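PDB 5CS2: histidine triad protein from Plasmodium falciparum 3D7, which probably hydrolyses diadenosine triphosphate to AMP and ADP, as a member of the FHIT group of histidine triad enzymes. Local coordinates for residues E3-K6 against N7-E10; N83-C86 against Y87-G90; K192-I195 against N196-F199. One frame throughout, in Å; residues are numbered along the deposited sequence.

The three contacts are eight-residue pieces, about two turns each, of three helices that meet in one cluster: contact 1 on helix 4-11, contact 2 on helix 72-93 and contact 3 on helix 181-199. They follow in that order along the chain, yet their centres lie only about 12 to 13 Å from one another. F199 of contact 3 packs on L9 and Y5 of contact 1 and on F84 and I88 of contact 2, and Y5 stacks on Y87. The two ends of the modelled chain are thus brought together against the long helix of the HIT domain, which also touches strands of the five-stranded sheet. Contacts 1 and 2 both reach the second subunit of the assembly.

Contact 1 of 3, residues E3-K6 against N7-E10; sequences EKYK and NILE
N7 N donates to E3 O at 2.8 Å, and the same i to i+4 step repeats from I8, L9 and E10 back to K4, Y5 and K6, a chain of four backbone bonds that makes the opening turns of helix 4-11. Spacing of four residues also brings K4 beside I8: the two side chains run the same way, and K4 CE lies 4.0 Å from I8 CD1. Y5 CD1 reaches that same methyl at 4.0 Å, so the end of I8 rests against both neighbours. K4 itself is extended, CG opposite the backbone N (chi1 -180°), and its CD lies over one face of the Y5 ring while NZ gives a hydrogen bond to Y5 OH at 3.1 Å. K4 NZ also bonds N83 OD1 of helix 72-93 and L70 O of the second subunit. The helix is amphipathic: Y5, I8 and L9 are buried against helix 72-93, whereas K6 and E10 are exposed. These two form a long i to i+4 salt bridge, K6 NZ to E10 OE2 3.6 Å. Bends at the third and fourth torsions of K6 turn its end to the carboxylate, whose OE2 lies 3.4 Å from K6 CE.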
loop_
_atom_site.group_PDB
_atom_site.type_symbol
_atom_site.label_atom_id
_atom_site.label_comp_id
_atom_site.label_asym_id
_atom_site.label_seq_id
_atom_site.Cartn_x
_atom_site.Cartn_y
_atom_site.Cartn_z
ATOM N N GLU A 3 -22.402 1.203 2.339
ATOM C CA GLU A 3 -22.344 0.624 0.993
ATOM C C GLU A 3 -20.907 0.575 0.406
ATOM O O GLU A 3 -20.634 -0.368 -0.342
ATOM C CB GLU A 3 -23.333 1.305 0.036
ATOM C CG GLU A 3 -23.066 1.172 -1.463
ATOM C CD GLU A 3 -23.965 0.235 -2.251
ATOM O OE1 GLU A 3 -24.055 0.403 -3.490
ATOM O OE2 GLU A 3 -24.574 -0.673 -1.637
ATOM N N LYS A 4 -20.007 1.554 0.714
ATOM C CA LYS A 4 -18.624 1.530 0.178
ATOM C C LYS A 4 -17.919 0.201 0.530
ATOM O O LYS A 4 -17.360 -0.466 -0.341
ATOM C CB LYS A 4 -17.752 2.691 0.722
ATOM C CG LYS A 4 -16.316 2.669 0.164
ATOM C CD LYS A 4 -15.290 3.488 0.995
ATOM C CE LYS A 4 -13.856 3.041 0.716
ATOM N NZ LYS A 4 -12.816 3.796 1.509
ATOM N N TYR A 5 -17.951 -0.145 1.812
ATOM C CA TYR A 5 -17.266 -1.338 2.304
ATOM C C TYR A 5 -17.957 -2.619 1.917
ATOM O O TYR A 5 -17.269 -3.601 1.645
ATOM C CB TYR A 5 -17.007 -1.232 3.786
ATOM C CG TYR A 5 -16.083 -0.070 4.038
ATOM C CD1 TYR A 5 -14.760 -0.093 3.584
ATOM C CD2 TYR A 5 -16.558 1.111 4.599
ATOM C CE1 TYR A 5 -13.931 1.015 3.716
ATOM C CE2 TYR A 5 -15.728 2.223 4.758
ATOM C CZ TYR A 5 -14.413 2.167 4.319
ATOM O OH TYR A 5 -13.579 3.247 4.471
ATOM N N LYS A 6 -19.296 -2.591 1.801
ATOM C CA LYS A 6 -20.078 -3.733 1.356
ATOM C C LYS A 6 -19.700 -3.959 -0.103
ATOM O O LYS A 6 -19.525 -5.104 -0.517
ATOM C CB LYS A 6 -21.588 -3.416 1.503
ATOM C CG LYS A 6 -22.519 -4.564 1.111
ATOM C CD LYS A 6 -23.985 -4.112 1.105
ATOM C CE LYS A 6 -24.844 -4.833 0.085
ATOM N NZ LYS A 6 -25.141 -6.238 0.475
ATOM N N ASN A 7 -19.510 -2.862 -0.873
ATOM C CA ASN A 7 -19.141 -2.944 -2.283
ATOM C C ASN A 7 -17.726 -3.529 -2.429
ATOM O O ASN A 7 -17.481 -4.331 -3.330
ATOM C CB ASN A 7 -19.230 -1.570 -2.952
ATOM C CG ASN A 7 -19.219 -1.642 -4.461
ATOM O OD1 ASN A 7 -19.461 -2.690 -5.069
ATOM N ND2 ASN A 7 -18.971 -0.518 -5.107
ATOM N N ILE A 8 -16.817 -3.181 -1.503
ATOM C CA ILE A 8 -15.459 -3.731 -1.548
ATOM C C ILE A 8 -15.544 -5.256 -1.295
ATOM O O ILE A 8 -14.947 -6.033 -2.036
ATOM C CB ILE A 8 -14.563 -3.021 -0.509
ATOM C CG1 ILE A 8 -14.132 -1.627 -1.031
ATOM C CG2 ILE A 8 -13.327 -3.894 -0.077
ATOM C CD1 ILE A 8 -13.225 -0.811 -0.040
ATOM N N LEU A 9 -16.323 -5.665 -0.275
ATOM C CA LEU A 9 -16.492 -7.083 0.074
ATOM C C LEU A 9 -17.053 -7.894 -1.079
ATOM O O LEU A 9 -16.604 -9.014 -1.323
ATOM C CB LEU A 9 -17.315 -7.245 1.364
ATOM C CG LEU A 9 -16.646 -6.794 2.656
ATOM C CD1 LEU A 9 -17.630 -6.841 3.776
ATOM C CD2 LEU A 9 -15.452 -7.712 3.048
ATOM N N GLU A 10 -17.960 -7.286 -1.863
ATOM C CA GLU A 10 -18.504 -7.939 -3.051
ATOM C C GLU A 10 -17.375 -8.141 -4.062
ATOM O O GLU A 10 -17.227 -9.241 -4.596
ATOM C CB GLU A 10 -19.656 -7.105 -3.647
ATOM C CG GLU A 10 -20.867 -7.010 -2.715
ATOM C CD GLU A 10 -21.911 -5.928 -2.971
ATOM O OE1 GLU A 10 -21.587 -4.909 -3.626
ATOM O OE2 GLU A 10 -23.051 -6.084 -2.472
#

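Contact 2 of 3, residues N83-C86 against Y87-G90; sequences NFMC and YIMG
F84 and I88, one helical turn apart, carry the main apolar contact of this stretch. The isoleucine lies over one face of the phenyl ring in a CH-pi contact, its CG1 3.9 Å from the ring centroid and 25° off the normal, displaced toward the rim; F84 CE2 comes to 3.6 Å of the same carbon. A first torsion of 176° points the phenylalanine ring away from its own backbone N and toward the following turn. I88 CD1 continues along the ring to F84 CZ at 3.7 Å. A second, looser apolar group involves M85, whose chain bends twice and brings CE to I88 CG2 at 4.0 Å and to M89 SD at 4.1 Å.

Polar interactions within the stretch belong to the backbone. Y87, I88, M89 and G90 give their N-H groups to the carbonyls of N83, F84, M85 and C86, the regular alpha-helical pattern; the bond from M89 N to M85 O is 2.8 Å long and nearly straight at 171°. The side chain of N83 looks outward, its ND2 bonding Y67 O of the second subunit.

Residues 83-90 lie on helix 72-93, within the HIT domain. F84 is edge-to-face with F199 of helix 181-199 and also packs on helix 4-11, while C86 and M89 touch strand 97-104 and M85 and M89 meet strand 56-60.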
loop_
_atom_site.group_PDB
_atom_site.type_symbol
_atom_site.label_atom_id
_atom_site.label_comp_id
_atom_site.label_asym_id
_atom_site.label_seq_id
_atom_site.Cartn_x
_atom_site.Cartn_y
_atom_site.Cartn_z
ATOM N N ASN A 83 -7.638 -1.354 2.662
ATOM C CA ASN A 83 -8.497 -0.186 2.943
ATOM C C ASN A 83 -9.667 -0.609 3.865
ATOM O O ASN A 83 -9.904 0.051 4.881
ATOM C CB ASN A 83 -9.004 0.411 1.633
ATOM C CG ASN A 83 -9.591 1.774 1.837
ATOM O OD1 ASN A 83 -10.791 1.919 2.065
ATOM N ND2 ASN A 83 -8.777 2.792 1.694
ATOM N N PHE A 84 -10.319 -1.741 3.540
ATOM C CA PHE A 84 -11.417 -2.315 4.331
ATOM C C PHE A 84 -10.939 -2.591 5.759
ATOM O O PHE A 84 -11.647 -2.262 6.716
ATOM C CB PHE A 84 -11.939 -3.598 3.677
ATOM C CG PHE A 84 -13.008 -4.311 4.489
ATOM C CD1 PHE A 84 -14.313 -3.816 4.539
ATOM C CD2 PHE A 84 -12.687 -5.422 5.266
ATOM C CE1 PHE A 84 -15.297 -4.466 5.294
ATOM C CE2 PHE A 84 -13.666 -6.045 6.064
ATOM C CZ PHE A 84 -14.967 -5.577 6.047
ATOM N N MET A 85 -9.729 -3.223 5.925
ATOM C CA MET A 85 -9.226 -3.542 7.257
ATOM C C MET A 85 -8.833 -2.321 8.071
ATOM O O MET A 85 -9.017 -2.335 9.278
ATOM C CB MET A 85 -8.082 -4.569 7.200
ATOM C CG MET A 85 -8.553 -5.963 6.815
ATOM S SD MET A 85 -9.969 -6.614 7.815
ATOM C CE MET A 85 -9.427 -6.364 9.376
ATOM N N CYS A 86 -8.382 -1.213 7.422
ATOM C CA CYS A 86 -8.122 0.015 8.167
ATOM C C CYS A 86 -9.433 0.553 8.718
ATOM O O CYS A 86 -9.456 1.032 9.846
ATOM C CB CYS A 86 -7.416 1.052 7.310
ATOM S SG CYS A 86 -5.707 0.627 6.977
ATOM N N TYR A 87 -10.518 0.412 7.956
ATOM C CA TYR A 87 -11.853 0.817 8.434
ATOM C C TYR A 87 -12.264 -0.019 9.661
ATOM O O TYR A 87 -12.577 0.542 10.709
ATOM C CB TYR A 87 -12.882 0.690 7.315
ATOM C CG TYR A 87 -14.299 1.047 7.727
ATOM C CD1 TYR A 87 -14.683 2.379 7.905
ATOM C CD2 TYR A 87 -15.245 0.057 7.968
ATOM C CE1 TYR A 87 -15.994 2.713 8.254
ATOM C CE2 TYR A 87 -16.547 0.379 8.357
ATOM C CZ TYR A 87 -16.919 1.707 8.479
ATOM O OH TYR A 87 -18.208 2.028 8.825
ATOM N N ILE A 88 -12.172 -1.361 9.556
ATOM C CA ILE A 88 -12.521 -2.266 10.669
ATOM C C ILE A 88 -11.677 -2.005 11.900
ATOM O O ILE A 88 -12.227 -1.836 12.989
ATOM C CB ILE A 88 -12.391 -3.753 10.190
ATOM C CG1 ILE A 88 -13.399 -4.095 9.056
ATOM C CG2 ILE A 88 -12.504 -4.728 11.386
ATOM C CD1 ILE A 88 -14.966 -3.858 9.371
ATOM N N MET A 89 -10.329 -1.996 11.747
ATOM C CA MET A 89 -9.410 -1.783 12.857
ATOM C C MET A 89 -9.616 -0.416 13.498
ATOM O O MET A 89 -9.439 -0.279 14.713
ATOM C CB MET A 89 -7.944 -2.010 12.464
ATOM C CG MET A 89 -7.653 -3.401 11.885
ATOM S SD MET A 89 -8.107 -4.787 12.979
ATOM C CE MET A 89 -6.816 -4.728 14.103
ATOM N N GLY A 90 -9.980 0.566 12.670
ATOM C CA GLY A 90 -10.266 1.921 13.119
ATOM C C GLY A 90 -11.414 1.910 14.101
ATOM O O GLY A 90 -11.292 2.465 15.193
#

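Contact 3 of 3, residues K192-I195 against N196-F199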
loop_
_atom_site.group_PDB
_atom_site.type_symbol
_atom_site.label_atom_id
_atom_site.label_comp_id
_atom_site.label_asym_id
_atom_site.label_seq_id
_atom_site.Cartn_x
_atom_site.Cartn_y
_atom_site.Cartn_z
ATOM N N LYS A 192 -13.114 -10.987 13.352
ATOM C CA LYS A 192 -14.046 -11.766 12.557
ATOM C C LYS A 192 -15.493 -11.487 13.000
ATOM O O LYS A 192 -16.357 -11.304 12.149
ATOM C CB LYS A 192 -13.765 -13.261 12.817
ATOM C CG LYS A 192 -13.430 -14.104 11.634
ATOM C CD LYS A 192 -13.334 -15.590 12.032
ATOM C CE LYS A 192 -12.676 -15.838 13.392
ATOM N NZ LYS A 192 -12.656 -17.291 13.763
ATOM N N SER A 193 -15.744 -11.445 14.327
ATOM C CA SER A 193 -17.085 -11.210 14.891
ATOM C C SER A 193 -17.645 -9.864 14.474
ATOM O O SER A 193 -18.809 -9.786 14.076
ATOM C CB SER A 193 -17.080 -11.322 16.408
ATOM O OG SER A 193 -16.728 -12.641 16.789
ATOM N N TYR A 194 -16.785 -8.831 14.490
ATOM C CA TYR A 194 -17.150 -7.480 14.080
ATOM C C TYR A 194 -17.473 -7.410 12.602
ATOM O O TYR A 194 -18.488 -6.838 12.244
ATOM C CB TYR A 194 -16.084 -6.478 14.494
ATOM C CG TYR A 194 -16.506 -5.049 14.255
ATOM C CD1 TYR A 194 -17.325 -4.382 15.166
ATOM C CD2 TYR A 194 -16.127 -4.372 13.096
ATOM C CE1 TYR A 194 -17.763 -3.078 14.924
ATOM C CE2 TYR A 194 -16.545 -3.063 12.850
ATOM C CZ TYR A 194 -17.369 -2.424 13.764
ATOM O OH TYR A 194 -17.767 -1.137 13.517
ATOM N N ILE A 195 -16.629 -8.020 11.721
ATOM C CA ILE A 195 -16.905 -8.047 10.302
ATOM C C ILE A 195 -18.281 -8.680 10.066
ATOM O O ILE A 195 -19.106 -8.105 9.366
ATOM C CB ILE A 195 -15.746 -8.746 9.504
ATOM C CG1 ILE A 195 -14.432 -7.965 9.665
ATOM C CG2 ILE A 195 -16.123 -8.926 8.042
ATOM C CD1 ILE A 195 -13.083 -8.736 9.205
ATOM N N ASN A 196 -18.532 -9.853 10.686
ATOM C CA ASN A 196 -19.794 -10.583 10.550
ATOM C C ASN A 196 -21.011 -9.754 10.973
ATOM O O ASN A 196 -22.012 -9.707 10.250
ATOM C CB ASN A 196 -19.713 -11.879 11.346
ATOM C CG ASN A 196 -18.806 -12.903 10.711
ATOM O OD1 ASN A 196 -18.462 -12.809 9.531
ATOM N ND2 ASN A 196 -18.442 -13.925 11.470
ATOM N N GLU A 197 -20.903 -9.087 12.095
ATOM C CA GLU A 197 -21.986 -8.269 12.661
ATOM C C GLU A 197 -22.392 -7.110 11.728
ATOM O O GLU A 197 -23.585 -6.893 11.491
ATOM C CB GLU A 197 -21.558 -7.753 14.047
ATOM C CG GLU A 197 -22.605 -6.914 14.763
ATOM C CD GLU A 197 -22.249 -6.494 16.177
ATOM O OE1 GLU A 197 -21.525 -5.485 16.338
ATOM O OE2 GLU A 197 -22.724 -7.157 17.127
ATOM N N LYS A 198 -21.394 -6.415 11.152
ATOM C CA LYS A 198 -21.636 -5.252 10.302
ATOM C C LYS A 198 -21.862 -5.549 8.847
ATOM O O LYS A 198 -22.457 -4.719 8.149
ATOM C CB LYS A 198 -20.466 -4.254 10.460
ATOM C CG LYS A 198 -20.248 -3.742 11.878
ATOM C CD LYS A 198 -21.444 -2.932 12.387
ATOM C CE LYS A 198 -21.222 -2.416 13.788
ATOM N NZ LYS A 198 -22.455 -1.785 14.326
ATOM N N PHE A 199 -21.397 -6.709 8.353
ATOM C CA PHE A 199 -21.441 -6.970 6.927
ATOM C C PHE A 199 -22.120 -8.246 6.467
ATOM O O PHE A 199 -22.086 -8.541 5.267
ATOM C CB PHE A 199 -20.001 -6.900 6.373
ATOM C CG PHE A 199 -19.485 -5.490 6.448
ATOM C CD1 PHE A 199 -19.969 -4.507 5.582
ATOM C CD2 PHE A 199 -18.630 -5.103 7.469
ATOM C CE1 PHE A 199 -19.536 -3.181 5.696
ATOM C CE2 PHE A 199 -18.224 -3.770 7.600
ATOM C CZ PHE A 199 -18.684 -2.819 6.722
#
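The methylenes of K198 cross one face of the Y194 ring obliquely, a close packing that nevertheless lies at the surface, for K198 is exposed and Y194 partly so. K198 CG is 3.9 Å from the ring centroid and 21° off the normal, a CH-pi contact shifted toward the rim. Further along the chain, K198 CE passes Y194 CE1 at 3.7 Å and the hydroxyl OH at the same distance, so the methylenes follow the ring out to its phenolic end. A bend at the second torsion of K198 (chi2 -64°) directs the chain across the ring, while chi1 of -172° sets the tyrosine ring on the far side of CB from the backbone N. The backbone bonds run alongside, with N196, E197, K198 and F199 bonded to the carbonyls four residues back; F199 N to I195 O, 2.9 Å, is the last rung within these segments. Residues 192-199 form the end of helix 181-199, the C-terminal helix of the modelled chain, which lies beside the HIT domain's long helix 72-93. On its inner side the fit is close: I195 is buried against M85 of helix 72-93 and W14 of a loop, Y194 touches I88 and L92, and F199 rests on Y5 and L9 of helix 4-11. The outward side is much looser. S193 and E197 are exposed and joined through the backbone, E197 N to S193 O 3.0 Å, while S193 OG turns back to N189 O. E197 extends away from the helix, its OE1 no closer than 4.5 Å to Y194 CD1.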